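Local structure of putative hydrolase (Burkholderia cenocepacia, 4X00) at residues V26-D31 / R63-D68; G42-R47 / A191-A196; Y84-R89 / S206-A211; Q146-P151 / L232-P237; L223-A228 / E252-S257. The protein probably works as a hydrolase of the alpha/beta hydrolase superfamily, perhaps an esterase that cleaves aryl esters. One frame throughout, in Å; residues are numbered along the deposited sequence. Where two conformers were deposited one is given.

In the fold
Contacts 1 and 5 are strand pairings near the two ends of the same eight-stranded sheet of an alpha/beta hydrolase fold, their centres about 24 Å apart. Contact 2 touches contact 1 through the salt bridge from Arg-47 NH2 to Asp-68 OD2 (2.8 Å), and it joins the loop after strand 36-40 to helix 183-194. Contacts 4 and 5 also touch, with centres about 14 Å apart, since strand 222-227 leads into helix 235-245. Contact 4 lies closest to the probable catalytic triad Ser-112, His-259 and Asp-230: Val-233 and Leu-232 both touch residues of it. Contact 3 is separate, its nearest atoms about 7 Å from contact 4.

Contact 1: residues V26-D31 / R63-D68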
# COMPACT_ATOMS: atom_id res chain seq x y z
N VAL A 26 3.77 14.14 -2.69
CA VAL A 26 4.92 13.25 -2.57
C VAL A 26 5.88 13.77 -1.50
O VAL A 26 6.03 14.99 -1.31
CB VAL A 26 5.65 13.13 -3.92
CG1 VAL A 26 6.78 12.15 -3.82
CG2 VAL A 26 4.66 12.72 -5.01
N GLN A 27 6.49 12.84 -0.78
CA GLN A 27 7.49 13.20 0.24
C GLN A 27 8.76 12.36 0.09
O GLN A 27 8.70 11.24 -0.43
CB GLN A 27 6.95 13.01 1.66
CG GLN A 27 5.56 13.57 1.91
CD GLN A 27 4.46 12.80 1.21
OE1 GLN A 27 4.49 11.57 1.12
NE2 GLN A 27 3.47 13.52 0.72
N GLU A 28 9.88 12.91 0.54
CA GLU A 28 11.12 12.15 0.54
C GLU A 28 11.88 12.31 1.82
O GLU A 28 11.88 13.39 2.43
CB GLU A 28 12.04 12.58 -0.58
CG GLU A 28 11.76 11.97 -1.86
CD GLU A 28 12.88 12.27 -2.83
OE1 GLU A 28 14.09 12.08 -2.51
OE2 GLU A 28 12.52 12.74 -3.91
N ALA A 29 12.57 11.25 2.19
CA ALA A 29 13.44 11.27 3.36
C ALA A 29 14.64 10.41 3.03
O ALA A 29 14.75 9.90 1.92
CB ALA A 29 12.73 10.75 4.60
N GLY A 30 15.55 10.25 3.98
CA GLY A 30 16.73 9.46 3.73
C GLY A 30 17.73 10.16 2.85
O GLY A 30 17.82 11.38 2.82
N ASP A 31 18.52 9.38 2.13
CA ASP A 31 19.58 9.92 1.29
C ASP A 31 19.10 10.08 -0.15
O ASP A 31 18.76 9.10 -0.78
CB ASP A 31 20.79 8.96 1.34
CG ASP A 31 22.03 9.51 0.69
OD1 ASP A 31 21.96 10.37 -0.21
OD2 ASP A 31 23.12 9.05 1.06
N ARG A 63 16.98 6.08 -0.36
CA ARG A 63 16.13 7.21 -0.73
C ARG A 63 14.68 6.79 -0.47
O ARG A 63 14.14 5.91 -1.15
CB ARG A 63 16.37 7.58 -2.19
CG ARG A 63 15.50 8.75 -2.65
CD ARG A 63 15.74 9.10 -4.11
NE ARG A 63 14.93 10.24 -4.49
CZ ARG A 63 14.75 10.61 -5.75
NH1 ARG A 63 15.31 9.90 -6.73
NH2 ARG A 63 14.00 11.68 -6.03
N LEU A 64 14.07 7.39 0.55
CA LEU A 64 12.77 6.92 1.05
C LEU A 64 11.65 7.80 0.53
O LEU A 64 11.49 8.93 0.97
CB LEU A 64 12.77 6.90 2.58
CG LEU A 64 13.90 6.08 3.24
CD1 LEU A 64 13.89 6.30 4.76
CD2 LEU A 64 13.73 4.60 2.94
N ILE A 65 10.88 7.26 -0.41
CA ILE A 65 9.85 8.05 -1.09
C ILE A 65 8.47 7.58 -0.64
O ILE A 65 8.18 6.38 -0.71
CB ILE A 65 9.98 7.91 -2.61
CG1 ILE A 65 11.34 8.44 -3.08
CG2 ILE A 65 8.80 8.60 -3.33
CD1 ILE A 65 11.72 7.97 -4.49
N THR A 66 7.61 8.51 -0.24
CA THR A 66 6.23 8.18 0.07
C THR A 66 5.32 9.09 -0.76
O THR A 66 5.78 10.11 -1.29
CB THR A 66 5.91 8.37 1.57
OG1 THR A 66 6.26 9.69 1.99
CG2 THR A 66 6.65 7.38 2.45
N TYR A 67 4.05 8.74 -0.86
CA TYR A 67 3.08 9.64 -1.47
C TYR A 67 1.69 9.28 -1.00
O TYR A 67 1.46 8.19 -0.45
CB TYR A 67 3.14 9.59 -3.01
CG TYR A 67 2.71 8.31 -3.68
CD1 TYR A 67 3.56 7.21 -3.73
CD2 TYR A 67 1.47 8.22 -4.32
CE1 TYR A 67 3.19 6.05 -4.40
CE2 TYR A 67 1.08 7.08 -4.99
CZ TYR A 67 1.97 5.99 -5.05
OH TYR A 67 1.61 4.85 -5.73
N ASP A 68 0.75 10.20 -1.19
CA ASP A 68 -0.65 9.92 -0.89
C ASP A 68 -1.32 9.40 -2.16
O ASP A 68 -1.21 10.00 -3.25
CB ASP A 68 -1.39 11.17 -0.41
CG ASP A 68 -0.84 11.72 0.90
OD1 ASP A 68 -0.15 10.99 1.65
OD2 ASP A 68 -1.09 12.91 1.18
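Strands 23-30 and 63-67 run antiparallel as neighbours in the central sheet, densely packed at one end and more open to solvent at the other. The packed end centres on Gln-27 and Thr-66, a hydrogen-bonded pair whose bond from Gln-27 N to Thr-66 O (2.9 Å) is almost straight at 176°. Gln-27 bends at chi2, which brings its amide back across Thr-66 at about a right angle. Thr-66 keeps OG1 in the crowded place between its backbone N and carbonyl carbon, where it donates to Gln-27 OE1 at 2.7 Å, in the amide plane and on a lone pair. On the other face Val-26, whose two branches suit a buried strand, sets CG1 beside Ile-65 CG2 (4.1 Å) and CG2 against Tyr-67 CB (4.0 Å), with Ile-97 of helix 87-100 packed on Val-26 and Tyr-67.

Toward the other end Glu-28, Ala-29, Gly-30 and Arg-63 are partly exposed, though Leu-64 stays buried and bonded both ways to Ala-29. Gly-30 takes a positive phi of 74°, which glycine tolerates easily. Here Arg-63, extended from CG to NE, grips Glu-28 side-on: NE meets OE1 of Glu-28 at 2.8 Å, and NH2 meets OE2 of Glu-28 at 2.8 Å. Both oxygens lie near the guanidinium plane but are approached from above the carboxylate plane, because the two groups are turned 53° apart. Ile-65 CD1 sits over one guanidinium face, toward its rim. Tyr-14 OH also bonds Glu-28 OE2, and Arg-63 NH1 reaches Thr-101 O. So many partners would probably keep Glu-28 ionised and the ion pair fixed.

Contact 2: residues G42-R47 / A191-A196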
# COMPACT_ATOMS: atom_id res chain seq x y z
N GLY A 42 -2.27 2.00 2.01
CA GLY A 42 -3.50 1.28 1.75
C GLY A 42 -4.74 2.14 1.97
O GLY A 42 -4.65 3.35 2.19
N LEU A 43 -5.87 1.48 1.93
CA LEU A 43 -7.16 2.18 1.96
C LEU A 43 -7.31 2.98 3.26
O LEU A 43 -7.06 2.44 4.35
CB LEU A 43 -8.29 1.17 1.85
CG LEU A 43 -9.70 1.79 1.82
CD1 LEU A 43 -9.91 2.76 0.63
CD2 LEU A 43 -10.71 0.67 1.80
N LEU A 44 -7.71 4.25 3.11
CA LEU A 44 -7.90 5.21 4.22
C LEU A 44 -6.59 5.62 4.89
O LEU A 44 -6.60 6.31 5.92
CB LEU A 44 -8.88 4.70 5.30
CG LEU A 44 -10.30 4.41 4.82
CD1 LEU A 44 -11.20 4.27 6.05
CD2 LEU A 44 -10.86 5.42 3.86
N GLY A 45 -5.46 5.27 4.28
CA GLY A 45 -4.16 5.69 4.79
C GLY A 45 -3.65 6.99 4.21
O GLY A 45 -4.38 7.73 3.52
N SER A 46 -2.37 7.26 4.43
CA SER A 46 -1.65 8.33 3.74
C SER A 46 -0.16 8.07 3.99
O SER A 46 0.20 7.05 4.59
CB SER A 46 -2.01 9.72 4.24
OG SER A 46 -1.40 9.94 5.53
N ARG A 47 0.70 8.99 3.57
CA ARG A 47 2.12 8.85 3.87
C ARG A 47 2.38 8.67 5.36
O ARG A 47 3.41 8.08 5.71
CB ARG A 47 2.91 10.06 3.35
CG ARG A 47 3.02 11.25 4.28
CD ARG A 47 1.70 11.97 4.55
NE ARG A 47 1.16 12.76 3.44
CZ ARG A 47 1.39 14.05 3.23
NH1 ARG A 47 2.26 14.72 3.99
NH2 ARG A 47 0.75 14.66 2.25
N ALA A 191 -8.12 10.73 12.11
CA ALA A 191 -8.33 12.01 11.40
C ALA A 191 -7.81 11.92 9.96
O ALA A 191 -8.44 12.39 8.99
CB ALA A 191 -7.65 13.13 12.17
N ASN A 192 -6.66 11.27 9.81
CA ASN A 192 -6.06 11.02 8.52
C ASN A 192 -7.01 10.25 7.59
O ASN A 192 -7.16 10.60 6.39
CB ASN A 192 -4.76 10.24 8.77
CG ASN A 192 -3.90 10.04 7.54
OD1 ASN A 192 -3.41 10.99 6.93
ND2 ASN A 192 -3.62 8.77 7.21
N ALA A 193 -7.68 9.24 8.13
CA ALA A 193 -8.63 8.44 7.35
C ALA A 193 -9.82 9.29 6.93
O ALA A 193 -10.36 9.08 5.86
CB ALA A 193 -9.12 7.26 8.16
N ALA A 194 -10.24 10.24 7.79
CA ALA A 194 -11.40 11.08 7.46
C ALA A 194 -11.14 12.01 6.28
O ALA A 194 -12.09 12.54 5.71
CB ALA A 194 -11.82 11.88 8.67
N LEU A 195 -9.88 12.18 5.90
CA LEU A 195 -9.56 12.97 4.71
C LEU A 195 -9.88 12.24 3.43
O LEU A 195 -9.97 12.86 2.36
CB LEU A 195 -8.07 13.31 4.68
CG LEU A 195 -7.55 14.06 5.91
CD1 LEU A 195 -6.02 14.23 5.78
CD2 LEU A 195 -8.20 15.40 6.04
N ALA A 196 -10.06 10.92 3.48
CA ALA A 196 -10.27 10.18 2.23
C ALA A 196 -11.60 10.53 1.55
O ALA A 196 -12.64 10.71 2.19
CB ALA A 196 -10.18 8.67 2.48
O HOH W 1 -5.25 6.65 8.25
O HOH W 2 -6.40 9.76 3.70
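Leu-44 lays its side chain along the small residues of the 191-196 segment: CB rests on Ala-193 CB at 3.8 Å, and CD2 meets Ala-196 CB at 3.6 Å. Alanine suits position 193, since a lone methyl lets the backbones come close enough for Ala-193 CA to approach Leu-44 O at 3.3 Å, and the methyl of Ala-196 leaves room for Leu-44 CD2. The leucine occupies the third position of a type II beta turn from Gly-42 to Gly-45, with a positive phi (69°) unusual for a residue other than glycine but expected at this position. The side chain also packs on Glu-169 and Phe-172 of helix 162-174.

In alpha/beta hydrolases the loop after this strand, 36-40, commonly helps form the oxyanion hole, while helix 183-194 lies between strands 132-136 and 222-227, where many members of the family carry a helical cap, and probably belongs to it.

With CG anti to its backbone N, Asn-192 points its amide at Ser-46, whose OG donates to OD1 of Asn-192 at 2.7 Å, in the amide plane and on a lone pair. Ser-46 OG also accepts from Leu-48 N, making two hydrogen bonds. One water donates to Leu-44 O (2.7 Å) and accepts from Asn-192 ND2 (2.9 Å). A second water donates to both Gly-45 O and Asn-192 O, joining the turn to the helix backbone.

Contact 3: residues Y84-R89 / S206-A211; sequences YTDGRR and SMTVEA
Met-207 can be traced from the loop 206-211 toward the start of helix 87-100. Its CB lies 3.8 Å from Tyr-84 O. With CG anti to the backbone N (chi1 -172°), CG meets both Tyr-84 O (3.5 Å) and Gly-87 CA (3.7 Å). From there the chain bends at chi3 (78°) as SD and CE leave the 84-89 segment, and the side chain packs on Leu-113 and Ala-116 of helix 113-125. A long, unbranched apolar chain suits a buried place between the 84-89 segment and helix 113-125.

Next to it Thr-208 makes the polar join. Its backbone N donates to Thr-85 O at 3.1 Å, in the carbonyl plane. Its OG1, held between backbone N and carbonyl carbon (chi1 54°), accepts from Gly-87 N at 2.9 Å. A water that donates to Asp-86 OD1 also lies 2.7 Å from Thr-208 OG1. Gly-87, having no side chain, allows Thr-208 O to come within 3.5 Å of its CA. On the more exposed side, Thr-85 CG2 brushes Ser-206 CB.

Asp-86 adds its own bond: with CG anti to its backbone N, its OD1 accepts from Arg-88 N, approached from above the carboxylate plane. Thr-208 thus adds a partner for Gly-87 N from outside the motif; Asp-86 is the N-cap of helix 87-100, and its bond to Arg-88 N is a typical side-chain cap.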
# COMPACT_ATOMS: atom_id res chain seq x y z
N TYR A 84 -11.46 6.12 -10.35
CA TYR A 84 -10.95 5.16 -9.37
C TYR A 84 -11.19 3.69 -9.76
O TYR A 84 -10.45 2.81 -9.34
CB TYR A 84 -11.61 5.42 -8.02
CG TYR A 84 -11.43 6.82 -7.48
CD1 TYR A 84 -10.24 7.22 -6.87
CD2 TYR A 84 -12.47 7.73 -7.59
CE1 TYR A 84 -10.10 8.50 -6.39
CE2 TYR A 84 -12.33 9.00 -7.12
CZ TYR A 84 -11.16 9.39 -6.50
OH TYR A 84 -11.01 10.65 -5.99
N THR A 85 -12.26 3.41 -10.50
CA THR A 85 -12.60 2.01 -10.77
C THR A 85 -11.64 1.40 -11.77
O THR A 85 -11.49 0.18 -11.81
CB THR A 85 -14.04 1.85 -11.27
OG1 THR A 85 -14.27 2.73 -12.38
CG2 THR A 85 -15.03 2.20 -10.15
N ASP A 86 -10.99 2.23 -12.58
CA ASP A 86 -9.98 1.72 -13.51
C ASP A 86 -8.65 1.59 -12.74
O ASP A 86 -8.00 2.60 -12.43
CB ASP A 86 -9.81 2.65 -14.71
CG ASP A 86 -8.76 2.15 -15.71
OD1 ASP A 86 -8.23 1.03 -15.51
OD2 ASP A 86 -8.50 2.87 -16.71
N GLY A 87 -8.24 0.35 -12.43
CA GLY A 87 -6.99 0.11 -11.73
C GLY A 87 -5.79 0.74 -12.42
O GLY A 87 -4.81 1.08 -11.75
N ARG A 88 -5.84 0.89 -13.74
CA ARG A 88 -4.74 1.48 -14.47
C ARG A 88 -4.44 2.91 -14.01
O ARG A 88 -3.28 3.35 -14.09
CB ARG A 88 -5.03 1.45 -16.00
CG ARG A 88 -3.97 2.09 -16.90
CD ARG A 88 -2.59 1.45 -16.74
NE ARG A 88 -1.64 2.06 -17.68
CZ ARG A 88 -1.44 1.63 -18.92
NH1 ARG A 88 -2.13 0.60 -19.37
NH2 ARG A 88 -0.55 2.23 -19.70
N ARG A 89 -5.46 3.66 -13.56
CA ARG A 89 -5.20 5.04 -13.15
C ARG A 89 -4.25 5.08 -11.97
O ARG A 89 -3.36 5.94 -11.88
CB ARG A 89 -6.47 5.78 -12.74
CG ARG A 89 -7.49 5.98 -13.78
CD ARG A 89 -7.00 6.98 -14.79
NE ARG A 89 -8.01 7.01 -15.81
CZ ARG A 89 -9.02 7.88 -15.85
NH1 ARG A 89 -9.10 8.88 -14.97
NH2 ARG A 89 -9.90 7.78 -16.82
N SER A 206 -14.83 -1.59 -6.63
CA SER A 206 -14.97 -2.06 -8.01
C SER A 206 -13.70 -1.89 -8.82
O SER A 206 -13.72 -2.11 -10.03
CB SER A 206 -16.10 -1.31 -8.73
OG SER A 206 -17.34 -1.53 -8.09
N MET A 207 -12.61 -1.50 -8.18
CA MET A 207 -11.35 -1.28 -8.89
C MET A 207 -10.84 -2.57 -9.50
O MET A 207 -10.75 -3.58 -8.82
CB MET A 207 -10.27 -0.73 -7.95
CG MET A 207 -9.00 -0.31 -8.68
SD MET A 207 -7.68 0.15 -7.52
CE MET A 207 -7.11 -1.46 -7.00
N THR A 208 -10.49 -2.54 -10.78
CA THR A 208 -9.93 -3.71 -11.43
C THR A 208 -8.54 -4.01 -10.85
O THR A 208 -7.79 -3.09 -10.51
CB THR A 208 -9.86 -3.52 -12.95
OG1 THR A 208 -9.14 -2.32 -13.25
CG2 THR A 208 -11.27 -3.39 -13.54
N VAL A 209 -8.23 -5.30 -10.70
CA VAL A 209 -6.91 -5.71 -10.20
C VAL A 209 -6.38 -6.83 -11.08
O VAL A 209 -6.93 -7.94 -11.08
CB VAL A 209 -6.96 -6.19 -8.73
CG1 VAL A 209 -5.55 -6.52 -8.22
CG2 VAL A 209 -7.59 -5.13 -7.85
N GLU A 210 -5.32 -6.56 -11.83
CA GLU A 210 -4.76 -7.57 -12.73
C GLU A 210 -3.65 -8.34 -12.03
O GLU A 210 -2.49 -8.33 -12.46
CB GLU A 210 -4.26 -6.92 -14.00
CG GLU A 210 -5.40 -6.23 -14.74
CD GLU A 210 -5.01 -5.74 -16.11
OE1 GLU A 210 -5.04 -4.51 -16.34
OE2 GLU A 210 -4.67 -6.59 -16.96
N ALA A 211 -4.01 -9.02 -10.95
CA ALA A 211 -3.03 -9.77 -10.17
C ALA A 211 -2.44 -10.92 -10.98
O ALA A 211 -1.24 -11.17 -10.93
CB ALA A 211 -3.65 -10.27 -8.90
O HOH W 3 -9.81 -1.26 -15.59

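Contact 4: residues Q146-P151 / L232-P237. With EDO (1,2-ethanediol), chain G.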
# COMPACT_ATOMS: atom_id res chain seq x y z
N GLN A 146 -10.30 -14.52 -0.22
CA GLN A 146 -9.06 -13.82 0.16
C GLN A 146 -9.28 -12.60 1.04
O GLN A 146 -8.31 -12.02 1.51
CB GLN A 146 -8.29 -13.40 -1.10
CG GLN A 146 -7.76 -14.56 -1.91
CD GLN A 146 -7.30 -14.15 -3.31
OE1 GLN A 146 -6.45 -13.30 -3.46
NE2 GLN A 146 -7.90 -14.76 -4.34
N ILE A 147 -10.54 -12.21 1.27
CA ILE A 147 -10.86 -11.00 2.02
C ILE A 147 -11.79 -11.37 3.20
O ILE A 147 -12.73 -12.13 3.04
CB ILE A 147 -11.53 -9.96 1.10
CG1 ILE A 147 -10.59 -9.60 -0.07
CG2 ILE A 147 -11.97 -8.74 1.91
CD1 ILE A 147 -9.28 -8.91 0.35
N VAL A 148 -11.47 -10.89 4.39
CA VAL A 148 -12.27 -11.24 5.57
C VAL A 148 -13.64 -10.58 5.48
O VAL A 148 -13.75 -9.41 5.13
CB VAL A 148 -11.56 -10.81 6.88
CG1 VAL A 148 -12.40 -11.18 8.10
CG2 VAL A 148 -10.15 -11.46 6.96
N ALA A 149 -14.68 -11.33 5.83
CA ALA A 149 -16.03 -10.78 5.80
C ALA A 149 -16.27 -9.79 6.95
O ALA A 149 -16.04 -10.13 8.12
CB ALA A 149 -17.05 -11.90 5.88
N HIS A 150 -16.74 -8.59 6.61
CA HIS A 150 -17.16 -7.62 7.60
C HIS A 150 -18.31 -6.83 7.02
O HIS A 150 -18.17 -5.66 6.68
CB HIS A 150 -16.04 -6.64 7.98
CG HIS A 150 -14.93 -7.29 8.74
ND1 HIS A 150 -15.07 -7.75 10.03
CD2 HIS A 150 -13.65 -7.55 8.39
CE1 HIS A 150 -13.93 -8.27 10.44
NE2 HIS A 150 -13.04 -8.14 9.47
N PRO A 151 -19.47 -7.47 6.87
CA PRO A 151 -20.52 -6.80 6.08
C PRO A 151 -20.99 -5.49 6.69
O PRO A 151 -21.21 -4.54 5.94
CB PRO A 151 -21.65 -7.83 6.03
CG PRO A 151 -21.31 -8.85 7.10
CD PRO A 151 -19.81 -8.87 7.21
N LEU A 232 -8.47 -8.16 7.88
CA LEU A 232 -9.06 -7.57 6.69
C LEU A 232 -8.73 -8.37 5.45
O LEU A 232 -9.62 -8.65 4.64
CB LEU A 232 -8.61 -6.11 6.52
CG LEU A 232 -9.24 -5.17 7.54
CD1 LEU A 232 -8.53 -3.84 7.53
CD2 LEU A 232 -10.76 -4.95 7.28
N VAL A 233 -7.46 -8.75 5.30
CA VAL A 233 -7.05 -9.59 4.18
C VAL A 233 -6.74 -10.97 4.75
O VAL A 233 -6.03 -11.05 5.76
CB VAL A 233 -5.83 -9.00 3.44
CG1 VAL A 233 -5.29 -9.98 2.40
CG2 VAL A 233 -6.20 -7.65 2.77
N LYS A 234 -7.28 -12.03 4.16
CA LYS A 234 -6.99 -13.40 4.61
C LYS A 234 -5.55 -13.75 4.21
O LYS A 234 -5.25 -13.92 3.03
CB LYS A 234 -7.97 -14.42 4.02
CG LYS A 234 -9.44 -14.24 4.47
CD LYS A 234 -10.35 -15.20 3.73
CE LYS A 234 -11.77 -15.12 4.25
NZ LYS A 234 -12.64 -15.98 3.42
N ALA A 235 -4.67 -13.84 5.20
CA ALA A 235 -3.22 -13.95 4.96
C ALA A 235 -2.84 -15.22 4.21
O ALA A 235 -2.24 -15.15 3.12
CB ALA A 235 -2.45 -13.87 6.28
N LYS A 236 -3.15 -16.38 4.77
CA LYS A 236 -2.70 -17.59 4.10
C LYS A 236 -3.34 -17.79 2.71
O LYS A 236 -2.64 -18.13 1.77
CB LYS A 236 -2.91 -18.82 4.99
CG LYS A 236 -1.98 -18.79 6.21
CD LYS A 236 -2.13 -20.05 7.03
CE LYS A 236 -1.17 -20.04 8.20
NZ LYS A 236 -1.24 -21.33 8.93
N PRO A 237 -4.65 -17.52 2.56
CA PRO A 237 -5.20 -17.72 1.21
C PRO A 237 -4.66 -16.71 0.20
O PRO A 237 -4.48 -17.07 -0.96
CB PRO A 237 -6.71 -17.53 1.43
CG PRO A 237 -6.92 -17.96 2.88
CD PRO A 237 -5.71 -17.43 3.59
C1 EDO G . -7.20 -14.83 8.40
O1 EDO G . -7.06 -15.53 7.16
C2 EDO G . -5.87 -14.26 8.86
O2 EDO G . -5.41 -13.25 7.99
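The 146-148 and 232-234 backbones run in opposite senses and form a single bridge at Ile-147 and Val-233, 4.6 Å between CA atoms, with Lys-234 N donating to Gln-146 O at 2.8 Å and Val-148 N to Leu-232 O at 2.9 Å. Both donors stand well above the carbonyl planes they meet.

Lys-234 carries much of the side-chain contact. It is extended beyond CG and lies along the 146-148 backbone: CG passes Val-148 CG2 at 3.8 Å, and CE reaches Ile-147 O at 3.4 Å. The ammonium group NZ goes on to bond Pro-144 O, so the aliphatic stem packs along the backbone while the charge finds a carbonyl. Ile-147 and Val-233 cross obliquely, CD1 of Ile-147 touching CG2 of Val-233 at 4.1 Å, and Val-148 sets CG2 over the carbonyl group of Leu-232. Farther along, His-150 meets Leu-232 at about a right angle, its CD2 4.0 Å from Leu-232 CD2, and its NE2 is held by Ala-231 O.

Lys-234 is the N-cap of helix 235-245, and Ala-235 N, in the first turn, donates to O2 of a bound 1,2-ethanediol, probably from the crystallisation liquor, at 2.9 Å. Asp-230, the likely triad acid, takes the NH groups of Leu-232 and Val-233 on OD1, which would help to position it and could favour its charged form. Around the contact, Tyr-154 of helix 151-156 packs on Ile-147, Leu-232 and His-150, while Ala-235 and Lys-236 lean on Leu-253 of strand 250-254.

Contact 5: residues L223-A228 / E252-S257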
# COMPACT_ATOMS: atom_id res chain seq x y z
N LEU A 223 8.46 -10.31 -2.28
CA LEU A 223 8.34 -10.76 -0.90
C LEU A 223 6.94 -10.39 -0.39
O LEU A 223 6.51 -9.25 -0.52
CB LEU A 223 9.42 -10.12 -0.03
CG LEU A 223 9.33 -10.37 1.48
CD1 LEU A 223 9.50 -11.85 1.80
CD2 LEU A 223 10.40 -9.55 2.17
N LEU A 224 6.24 -11.36 0.17
CA LEU A 224 4.92 -11.13 0.75
C LEU A 224 5.05 -11.25 2.25
O LEU A 224 5.40 -12.31 2.77
CB LEU A 224 3.92 -12.14 0.21
CG LEU A 224 3.12 -11.64 -1.00
CD1 LEU A 224 4.02 -11.24 -2.20
CD2 LEU A 224 2.08 -12.71 -1.37
N LEU A 225 4.80 -10.16 2.96
CA LEU A 225 4.94 -10.11 4.42
C LEU A 225 3.56 -9.84 4.98
O LEU A 225 2.99 -8.77 4.68
CB LEU A 225 5.91 -9.02 4.86
CG LEU A 225 7.39 -9.06 4.51
CD1 LEU A 225 8.09 -7.87 5.15
CD2 LEU A 225 8.02 -10.27 5.09
N TYR A 226 3.00 -10.77 5.75
CA TYR A 226 1.61 -10.62 6.27
C TYR A 226 1.59 -10.86 7.76
O TYR A 226 2.28 -11.77 8.26
CB TYR A 226 0.66 -11.65 5.62
CG TYR A 226 0.26 -11.32 4.21
CD1 TYR A 226 1.21 -11.28 3.20
CD2 TYR A 226 -1.06 -11.02 3.87
CE1 TYR A 226 0.87 -10.97 1.91
CE2 TYR A 226 -1.42 -10.73 2.56
CZ TYR A 226 -0.44 -10.68 1.58
OH TYR A 226 -0.75 -10.38 0.28
N GLY A 227 0.76 -10.11 8.47
CA GLY A 227 0.39 -10.49 9.82
C GLY A 227 -0.54 -11.69 9.77
O GLY A 227 -1.56 -11.67 9.05
N ALA A 228 -0.25 -12.72 10.56
CA ALA A 228 -1.07 -13.93 10.56
C ALA A 228 -2.48 -13.65 11.04
O ALA A 228 -3.41 -14.39 10.73
CB ALA A 228 -0.42 -15.04 11.42
N GLU A 252 6.52 -14.39 4.40
CA GLU A 252 6.74 -14.51 5.83
C GLU A 252 5.45 -14.14 6.53
O GLU A 252 4.79 -13.18 6.15
CB GLU A 252 7.87 -13.58 6.31
CG GLU A 252 9.20 -13.73 5.64
CD GLU A 252 9.96 -14.95 6.10
OE1 GLU A 252 9.46 -15.68 6.98
OE2 GLU A 252 11.07 -15.18 5.56
N LEU A 253 5.10 -14.89 7.56
CA LEU A 253 3.96 -14.60 8.41
C LEU A 253 4.46 -14.06 9.73
O LEU A 253 5.28 -14.71 10.39
CB LEU A 253 3.12 -15.85 8.66
CG LEU A 253 2.24 -16.34 7.55
CD1 LEU A 253 1.71 -17.71 7.88
CD2 LEU A 253 1.08 -15.35 7.31
N TYR A 254 3.93 -12.92 10.16
CA TYR A 254 4.22 -12.38 11.49
C TYR A 254 3.11 -12.89 12.39
O TYR A 254 1.96 -12.37 12.34
CB TYR A 254 4.23 -10.85 11.48
CG TYR A 254 5.42 -10.16 10.81
CD1 TYR A 254 6.21 -10.80 9.85
CD2 TYR A 254 5.73 -8.85 11.15
CE1 TYR A 254 7.29 -10.12 9.25
CE2 TYR A 254 6.80 -8.19 10.58
CZ TYR A 254 7.58 -8.82 9.64
OH TYR A 254 8.64 -8.10 9.09
N ALA A 255 3.42 -13.88 13.23
CA ALA A 255 2.40 -14.57 14.01
C ALA A 255 1.49 -13.67 14.84
O ALA A 255 0.29 -13.94 14.95
CB ALA A 255 3.09 -15.59 14.93
N ASP A 256 2.06 -12.62 15.42
CA ASP A 256 1.31 -11.82 16.37
C ASP A 256 1.02 -10.42 15.85
O ASP A 256 0.70 -9.51 16.60
CB ASP A 256 2.06 -11.77 17.70
CG ASP A 256 2.25 -13.15 18.31
OD1 ASP A 256 1.33 -13.99 18.20
OD2 ASP A 256 3.33 -13.42 18.89
N SER A 257 1.08 -10.26 14.54
CA SER A 257 0.62 -9.01 13.91
C SER A 257 -0.66 -9.23 13.16
O SER A 257 -0.98 -10.34 12.70
CB SER A 257 1.64 -8.44 12.92
OG SER A 257 2.76 -7.87 13.56
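Leu-225, Tyr-226, Glu-252, Leu-253 and Tyr-254 all turn CG to the same side, anti to the carbonyl carbon and beside the backbone N, so that residues on each face of this parallel pair lean alike. Leu-225 runs beside Glu-252, its CD2 3.5 Å from Glu-252 CB. The glutamate then bends at chi2 (-76°) and directs its carboxylate away from the leucine, as befits an exposed acid beside an apolar neighbour. Tyr-254 crosses Leu-225 obliquely and holds its OH 4.0 Å from Leu-225 CD1. That OH bonds Asp-272 farther on, while Ser-257 OG, hydrogen-bonded to Glu-265, lies at the ring edge, in plane. On the other face Leu-253 CD2 reaches Tyr-226 CB at 4.1 Å.

Gly-227, without a side chain, lets Ser-257 O approach its CA to 3.2 Å. Two donors converge on Tyr-254 O, Ala-228 N at 2.9 Å and Ser-257 N at 3.2 Å, the latter closing a type I turn.

Strand 250-254 forms an edge of the sheet. Helix 266-280 packs on the face of Leu-225 and Tyr-254, while helix 235-245, the link of this beta-alpha-beta crossover, lies against Tyr-226 and Leu-253.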